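Local coordinates for protein Exo beta-1,2-glucooligosaccharide sophorohydrolase (non-reducing end) (Parabacteroides distasonis ATCC 8503, PDB 5Z06) that hydrolyses linear beta-1,2-glucan and beta-1,2-glucooligosaccharides of four or more glucose units from the non-reducing end, releasing the disaccharide sophorose, at residues Ala332-Ile337 against Gln349-Ile354; Ala310-Asn313 against Asp319-Ala322. All blocks are in the same frame, centred on the assembly; numbering follows the deposited sequence.

Contact 1 of 2, residues Ala332-Ile337 against Gln349-Ile354; sequences AIVAGI and QRFLKI
Chi1 of Ile333 (-66°) sets CG1 beside the backbone N and so turns the CG2 methyl to the side opposite that N, against Phe351, while the CG1 branch places CD1 beside the Arg350 guanidinium. Helices 323-338 and 344-360 form an antiparallel helical hairpin, consistent with the (alpha/alpha)6 barrel of the six-hairpin glycosidases. Over residues 332-337 and 349-354 the axes run 163° apart in direction, with a closest approach of 12.0 Å, a wide spacing bridged by a phenylalanine, an arginine and beta-branched side chains.

Phe351 suits this spacing because its ring is long enough to reach the neighbouring helix. Ile333 CG2 lies at the ring edge, near its plane, 3.8 Å from Phe351 CE1; the two side chains lie antiparallel. The Val334 side chain, set roughly perpendicular to that of Phe351, adds a looser touch, CG2 to Phe351 CZ at 4.2 Å. Beta-branched residues fit since they offer a methyl close to the helix backbone. Ala405, Phe409 and Ile419 also pack on Phe351, burying it from several directions.

The Arg350 chain leaves with CG anti to the backbone N (chi1 170°) and bends twice, at chi2 and chi3, swinging the guanidinium to the carbonyl oxygens of Tyr299 and Trp300, which bind NH1 and NH2, and into a cation-pi contact with Trp300. Its contact with the hairpin partner is merely van der Waals, NH1 lying 3.8 Å from Ile333 CD1. Within its own helix, Phe351 is covered on one face by Ile354, whose CD1 sits 4.1 Å above the ring plane, over its centre.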
ATOM      1  N   ALA A 332     -15.351  -0.421   5.064  1.00 24.61           N
ATOM      2  CA  ALA A 332     -15.321   0.468   3.917  1.00 25.43           C
ATOM      3  C   ALA A 332     -16.449   0.141   2.959  1.00 25.54           C
ATOM      4  O   ALA A 332     -17.064   1.053   2.392  1.00 27.80           O
ATOM      5  CB  ALA A 332     -13.976   0.400   3.200  1.00 25.24           C
ATOM      6  N   ILE A 333     -16.733  -1.144   2.761  1.00 25.75           N
ATOM      7  CA  ILE A 333     -17.809  -1.515   1.860  1.00 26.36           C
ATOM      8  C   ILE A 333     -19.172  -1.112   2.430  1.00 26.80           C
ATOM      9  O   ILE A 333     -20.013  -0.563   1.713  1.00 28.06           O
ATOM     10  CB  ILE A 333     -17.772  -3.003   1.468  1.00 25.60           C
ATOM     11  CG1 ILE A 333     -16.535  -3.293   0.640  1.00 25.44           C
ATOM     12  CG2 ILE A 333     -18.986  -3.336   0.632  1.00 25.14           C
ATOM     13  CD1 ILE A 333     -16.151  -4.758   0.553  1.00 26.90           C
ATOM     14  N   VAL A 334     -19.384  -1.327   3.721  1.00 25.86           N
ATOM     15  CA  VAL A 334     -20.626  -0.884   4.344  1.00 25.54           C
ATOM     16  C   VAL A 334     -20.820   0.628   4.141  1.00 28.11           C
ATOM     17  O   VAL A 334     -21.904   1.074   3.728  1.00 26.05           O
ATOM     18  CB  VAL A 334     -20.661  -1.258   5.825  1.00 25.82           C
ATOM     19  CG1 VAL A 334     -21.765  -0.545   6.573  1.00 26.77           C
ATOM     20  CG2 VAL A 334     -20.843  -2.756   5.959  1.00 26.31           C
ATOM     21  N   ALA A 335     -19.764   1.400   4.416  1.00 26.55           N
ATOM     22  CA  ALA A 335     -19.783   2.842   4.195  1.00 26.82           C
ATOM     23  C   ALA A 335     -20.132   3.138   2.746  1.00 28.02           C
ATOM     24  O   ALA A 335     -20.933   4.018   2.480  1.00 28.57           O
ATOM     25  CB  ALA A 335     -18.433   3.468   4.528  1.00 25.23           C
ATOM     26  N   GLY A 336     -19.500   2.394   1.837  1.00 27.80           N
ATOM     27  CA  GLY A 336     -19.654   2.587   0.409  1.00 28.70           C
ATOM     28  C   GLY A 336     -21.082   2.342  -0.036  1.00 29.34           C
ATOM     29  O   GLY A 336     -21.565   3.003  -0.967  1.00 26.84           O
ATOM     30  N   ILE A 337     -21.761   1.415   0.640  1.00 28.31           N
ATOM     31  CA  ILE A 337     -23.174   1.172   0.370  1.00 30.79           C
ATOM     32  C   ILE A 337     -23.996   2.388   0.826  1.00 31.85           C
ATOM     33  O   ILE A 337     -24.831   2.895   0.073  1.00 31.40           O
ATOM     34  CB  ILE A 337     -23.707  -0.087   1.061  1.00 29.55           C
ATOM     35  CG1 ILE A 337     -22.990  -1.335   0.537  1.00 29.67           C
ATOM     36  CG2 ILE A 337     -25.208  -0.226   0.790  1.00 30.88           C
ATOM     37  CD1 ILE A 337     -23.173  -2.552   1.419  1.00 29.17           C
ATOM     38  N   GLN A 349     -24.526  -9.206  -2.165  1.00 31.10           N
ATOM     39  CA  GLN A 349     -23.891 -10.278  -2.955  1.00 32.88           C
ATOM     40  C   GLN A 349     -22.443 -10.468  -2.552  1.00 30.81           C
ATOM     41  O   GLN A 349     -21.993 -11.593  -2.351  1.00 26.37           O
ATOM     42  CB  GLN A 349     -23.978 -10.020  -4.468  1.00 37.44           C
ATOM     43  CG  GLN A 349     -25.341 -10.322  -5.075  1.00 43.53           C
ATOM     44  CD  GLN A 349     -25.911 -11.640  -4.550  1.00 52.77           C
ATOM     45  OE1 GLN A 349     -26.991 -11.651  -3.976  1.00 58.78           O
ATOM     46  NE2 GLN A 349     -25.158 -12.746  -4.695  1.00 54.88           N
ATOM     47  N   ARG A 350     -21.725  -9.357  -2.416  1.00 29.01           N
ATOM     48  CA  ARG A 350     -20.360  -9.413  -1.927  1.00 27.82           C
ATOM     49  C   ARG A 350     -20.278 -10.124  -0.560  1.00 27.01           C
ATOM     50  O   ARG A 350     -19.425 -10.960  -0.350  1.00 26.24           O
ATOM     51  CB  ARG A 350     -19.749  -8.022  -1.828  1.00 27.12           C
ATOM     52  CG  ARG A 350     -18.406  -7.991  -1.101  1.00 26.35           C
ATOM     53  CD  ARG A 350     -17.359  -8.849  -1.782  1.00 26.07           C
ATOM     54  NE  ARG A 350     -17.056  -8.295  -3.082  1.00 27.45           N
ATOM     55  CZ  ARG A 350     -16.102  -7.403  -3.342  1.00 27.58           C
ATOM     56  NH1 ARG A 350     -15.290  -6.959  -2.392  1.00 26.67           N
ATOM     57  NH2 ARG A 350     -15.972  -6.928  -4.580  1.00 27.44           N
ATOM     58  N   PHE A 351     -21.164  -9.759   0.359  1.00 28.47           N
ATOM     59  CA  PHE A 351     -21.109 -10.306   1.717  1.00 27.59           C
ATOM     60  C   PHE A 351     -21.490 -11.777   1.807  1.00 27.27           C
ATOM     61  O   PHE A 351     -20.983 -12.499   2.674  1.00 27.95           O
ATOM     62  CB  PHE A 351     -21.869  -9.418   2.690  1.00 27.96           C
ATOM     63  CG  PHE A 351     -21.022  -8.287   3.214  1.00 29.63           C
ATOM     64  CD1 PHE A 351     -20.936  -7.076   2.536  1.00 31.12           C
ATOM     65  CD2 PHE A 351     -20.257  -8.460   4.357  1.00 28.23           C
ATOM     66  CE1 PHE A 351     -20.136  -6.043   3.005  1.00 29.52           C
ATOM     67  CE2 PHE A 351     -19.464  -7.440   4.830  1.00 29.58           C
ATOM     68  CZ  PHE A 351     -19.404  -6.228   4.154  1.00 29.60           C
ATOM     69  N   LEU A 352     -22.343 -12.229   0.899  1.00 27.77           N
ATOM     70  CA  LEU A 352     -22.604 -13.656   0.754  1.00 28.94           C
ATOM     71  C   LEU A 352     -21.342 -14.406   0.331  1.00 28.50           C
ATOM     72  O   LEU A 352     -21.013 -15.448   0.896  1.00 28.97           O
ATOM     73  CB  LEU A 352     -23.752 -13.908  -0.230  1.00 29.16           C
ATOM     74  CG  LEU A 352     -25.109 -13.492   0.306  1.00 29.75           C
ATOM     75  CD1 LEU A 352     -26.092 -13.409  -0.848  1.00 31.56           C
ATOM     76  CD2 LEU A 352     -25.637 -14.432   1.394  1.00 30.44           C
ATOM     77  N   LYS A 353     -20.632 -13.859  -0.646  1.00 28.02           N
ATOM     78  CA  LYS A 353     -19.345 -14.406  -1.026  1.00 29.09           C
ATOM     79  C   LYS A 353     -18.341 -14.347   0.143  1.00 28.84           C
ATOM     80  O   LYS A 353     -17.709 -15.356   0.469  1.00 26.78           O
ATOM     81  CB  LYS A 353     -18.806 -13.704  -2.269  1.00 30.25           C
ATOM     82  CG  LYS A 353     -17.323 -13.889  -2.500  1.00 31.94           C
ATOM     83  CD  LYS A 353     -16.843 -13.059  -3.669  1.00 34.98           C
ATOM     84  CE  LYS A 353     -17.304 -13.638  -4.998  1.00 36.54           C
ATOM     85  NZ  LYS A 353     -17.049 -12.585  -6.009  1.00 40.43           N
ATOM     86  N   ILE A 354     -18.212 -13.175   0.773  1.00 27.80           N
ATOM     87  CA  ILE A 354     -17.291 -13.009   1.904  1.00 28.14           C
ATOM     88  C   ILE A 354     -17.566 -14.036   2.994  1.00 28.18           C
ATOM     89  O   ILE A 354     -16.660 -14.727   3.450  1.00 28.97           O
ATOM     90  CB  ILE A 354     -17.381 -11.598   2.512  1.00 27.52           C
ATOM     91  CG1 ILE A 354     -16.663 -10.611   1.597  1.00 27.89           C
ATOM     92  CG2 ILE A 354     -16.772 -11.558   3.914  1.00 27.03           C
ATOM     93  CD1 ILE A 354     -16.908  -9.165   1.959  1.00 28.60           C
TER

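Contact 2 of 2, residues Ala310-Asn313 against Asp319-Ala322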
ATOM      1  N   ALA A 310      -9.874  -8.404   1.037  1.00 26.42           N
ATOM      2  CA  ALA A 310      -8.869  -7.411   0.758  1.00 26.60           C
ATOM      3  C   ALA A 310      -7.527  -8.035   0.554  1.00 26.73           C
ATOM      4  O   ALA A 310      -7.048  -8.777   1.392  1.00 25.99           O
ATOM      5  CB  ALA A 310      -8.786  -6.394   1.881  1.00 25.66           C
ATOM      6  N   ARG A 311      -6.902  -7.680  -0.553  1.00 26.23           N
ATOM      7  CA  ARG A 311      -5.553  -8.053  -0.767  1.00 27.16           C
ATOM      8  C   ARG A 311      -4.638  -7.335   0.212  1.00 26.28           C
ATOM      9  O   ARG A 311      -4.927  -6.235   0.658  1.00 27.42           O
ATOM     10  CB  ARG A 311      -5.178  -7.799  -2.228  1.00 29.35           C
ATOM     11  CG  ARG A 311      -5.844  -8.847  -3.087  1.00 31.48           C
ATOM     12  CD  ARG A 311      -5.287  -8.953  -4.465  1.00 33.83           C
ATOM     13  NE  ARG A 311      -6.148  -8.244  -5.370  1.00 35.73           N
ATOM     14  CZ  ARG A 311      -6.807  -8.740  -6.417  1.00 31.75           C
ATOM     15  NH1 ARG A 311      -6.711 -10.001  -6.820  1.00 31.88           N
ATOM     16  NH2 ARG A 311      -7.554  -7.902  -7.102  1.00 29.87           N
ATOM     17  N   GLU A 312      -3.552  -7.988   0.573  1.00 24.61           N
ATOM     18  CA  GLU A 312      -2.558  -7.365   1.412  1.00 25.98           C
ATOM     19  C   GLU A 312      -2.121  -6.041   0.812  1.00 26.28           C
ATOM     20  O   GLU A 312      -2.018  -5.043   1.509  1.00 27.96           O
ATOM     21  CB  GLU A 312      -1.351  -8.271   1.571  1.00 25.47           C
ATOM     22  CG  GLU A 312      -0.136  -7.638   2.247  1.00 26.45           C
ATOM     23  CD  GLU A 312      -0.299  -7.300   3.711  1.00 26.90           C
ATOM     24  OE1 GLU A 312      -1.443  -7.222   4.231  1.00 27.76           O
ATOM     25  OE2 GLU A 312       0.763  -7.115   4.364  1.00 27.16           O
ATOM     26  N   ASN A 313      -1.836  -6.059  -0.477  1.00 25.61           N
ATOM     27  CA  ASN A 313      -1.423  -4.852  -1.177  1.00 26.42           C
ATOM     28  C   ASN A 313      -1.558  -5.068  -2.669  1.00 25.32           C
ATOM     29  O   ASN A 313      -1.569  -6.206  -3.132  1.00 26.04           O
ATOM     30  CB  ASN A 313       0.033  -4.449  -0.832  1.00 26.29           C
ATOM     31  CG  ASN A 313       1.035  -5.493  -1.234  1.00 25.83           C
ATOM     32  OD1 ASN A 313       1.147  -6.533  -0.580  1.00 25.07           O
ATOM     33  ND2 ASN A 313       1.744  -5.247  -2.333  1.00 27.36           N
ATOM     34  N   ASP A 319      -3.592 -13.466  -5.046  1.00 33.35           N
ATOM     35  CA  ASP A 319      -4.578 -14.329  -4.387  1.00 33.26           C
ATOM     36  C   ASP A 319      -4.641 -14.183  -2.889  1.00 31.64           C
ATOM     37  O   ASP A 319      -5.591 -14.641  -2.268  1.00 31.80           O
ATOM     38  CB  ASP A 319      -4.290 -15.794  -4.709  1.00 33.98           C
ATOM     39  CG  ASP A 319      -4.349 -16.090  -6.200  1.00 35.44           C
ATOM     40  OD1 ASP A 319      -5.026 -15.360  -6.958  1.00 36.82           O
ATOM     41  OD2 ASP A 319      -3.713 -17.068  -6.606  1.00 38.14           O
ATOM     42  N   MET A 320      -3.650 -13.535  -2.302  1.00 30.08           N
ATOM     43  CA  MET A 320      -3.547 -13.520  -0.872  1.00 29.76           C
ATOM     44  C   MET A 320      -4.320 -12.359  -0.312  1.00 29.34           C
ATOM     45  O   MET A 320      -4.042 -11.211  -0.638  1.00 32.69           O
ATOM     46  CB  MET A 320      -2.088 -13.420  -0.456  1.00 30.67           C
ATOM     47  CG  MET A 320      -1.865 -13.589   1.011  1.00 29.13           C
ATOM     48  SD  MET A 320      -0.118 -13.396   1.360  1.00 31.02           S
ATOM     49  CE  MET A 320       0.067 -11.615   1.214  1.00 30.37           C
ATOM     50  N   ILE A 321      -5.270 -12.674   0.559  1.00 30.46           N
ATOM     51  CA  ILE A 321      -6.005 -11.668   1.308  1.00 28.91           C
ATOM     52  C   ILE A 321      -5.477 -11.549   2.713  1.00 28.34           C
ATOM     53  O   ILE A 321      -4.902 -12.481   3.264  1.00 28.98           O
ATOM     54  CB  ILE A 321      -7.530 -11.862   1.258  1.00 29.16           C
ATOM     55  CG1 ILE A 321      -8.009 -13.149   1.931  1.00 29.25           C
ATOM     56  CG2 ILE A 321      -7.992 -11.782  -0.176  1.00 28.78           C
ATOM     57  CD1 ILE A 321      -8.469 -12.958   3.355  1.00 31.19           C
ATOM     58  N   ALA A 322      -5.591 -10.342   3.242  1.00 27.29           N
ATOM     59  CA  ALA A 322      -5.183 -10.036   4.605  1.00 26.68           C
ATOM     60  C   ALA A 322      -6.487  -9.904   5.378  1.00 26.58           C
ATOM     61  O   ALA A 322      -7.370  -9.151   4.984  1.00 23.76           O
ATOM     62  CB  ALA A 322      -4.392  -8.746   4.653  1.00 25.94           C
TER
HETATM   63  O   HOH W   1      -2.185  -9.662  -1.700  1.00 25.67           O
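Met320 O is gripped from several sides: a water donates to it at 2.6 Å, Glu312 N reaches it through a weak hydrogen bond of 3.5 Å, and Arg311 CA makes a CA-H...O contact with it. The same water also accepts weakly from Glu312 N, so it bridges the same two atoms, alongside the weak direct bond. The firm link is Ala322 N to Ala310 O, 2.8 Å long and nearly in line with the C=O. Between these two bonds Arg311 and Ile321 face each other as a non-hydrogen-bonded pair, their CA atoms 4.2 Å apart.

Side chains close one flank. Glu312 and Met320 lie alongside each other, pointing the same way; Met320 is bent at chi3 (75°), which curls CE to within 3.6 Å of Glu312 CB. A flexible thioether suits this spot, since its terminal methyl can lie against the aliphatic part of the glutamate. The carboxylate bends back at chi2, bringing OE1 3.3 Å from Ala322 CB, where a small methyl can be accommodated, while OE2 forms a salt bridge with Arg76. A glycerol, probably from the crystallisation liquor, lies about 4 Å from the Glu312 side chain.

On its other edge strand 320-322 pairs with strand 371-373, and Ala322 is the N-cap of helix 323-338. The arrangement is an isolated antiparallel beta bridge, closing a loop just ahead of helix 323-338, probably one of the barrel helices.

Both contacts are buried, yet they differ in place and chemistry. Contact 2 lies nearer the middle of the chain, about 11 Å from its centre, whereas contact 1 sits about 21 Å out; their own centres are 16 Å apart. One element joins them: strand 320-322 runs straight into helix 323-338, whose later turns supply residues 332-337. The strand is held by backbone polar bonds and a water, as suits a single bridge between a loop and a short strand, with Glu312 and Met320 side chains alongside. The helix pair, whose backbone polar groups are occupied within each helix, relies on aliphatic and aromatic side chains across widely spaced axes, with an arginine whose polar end binds loop carbonyls.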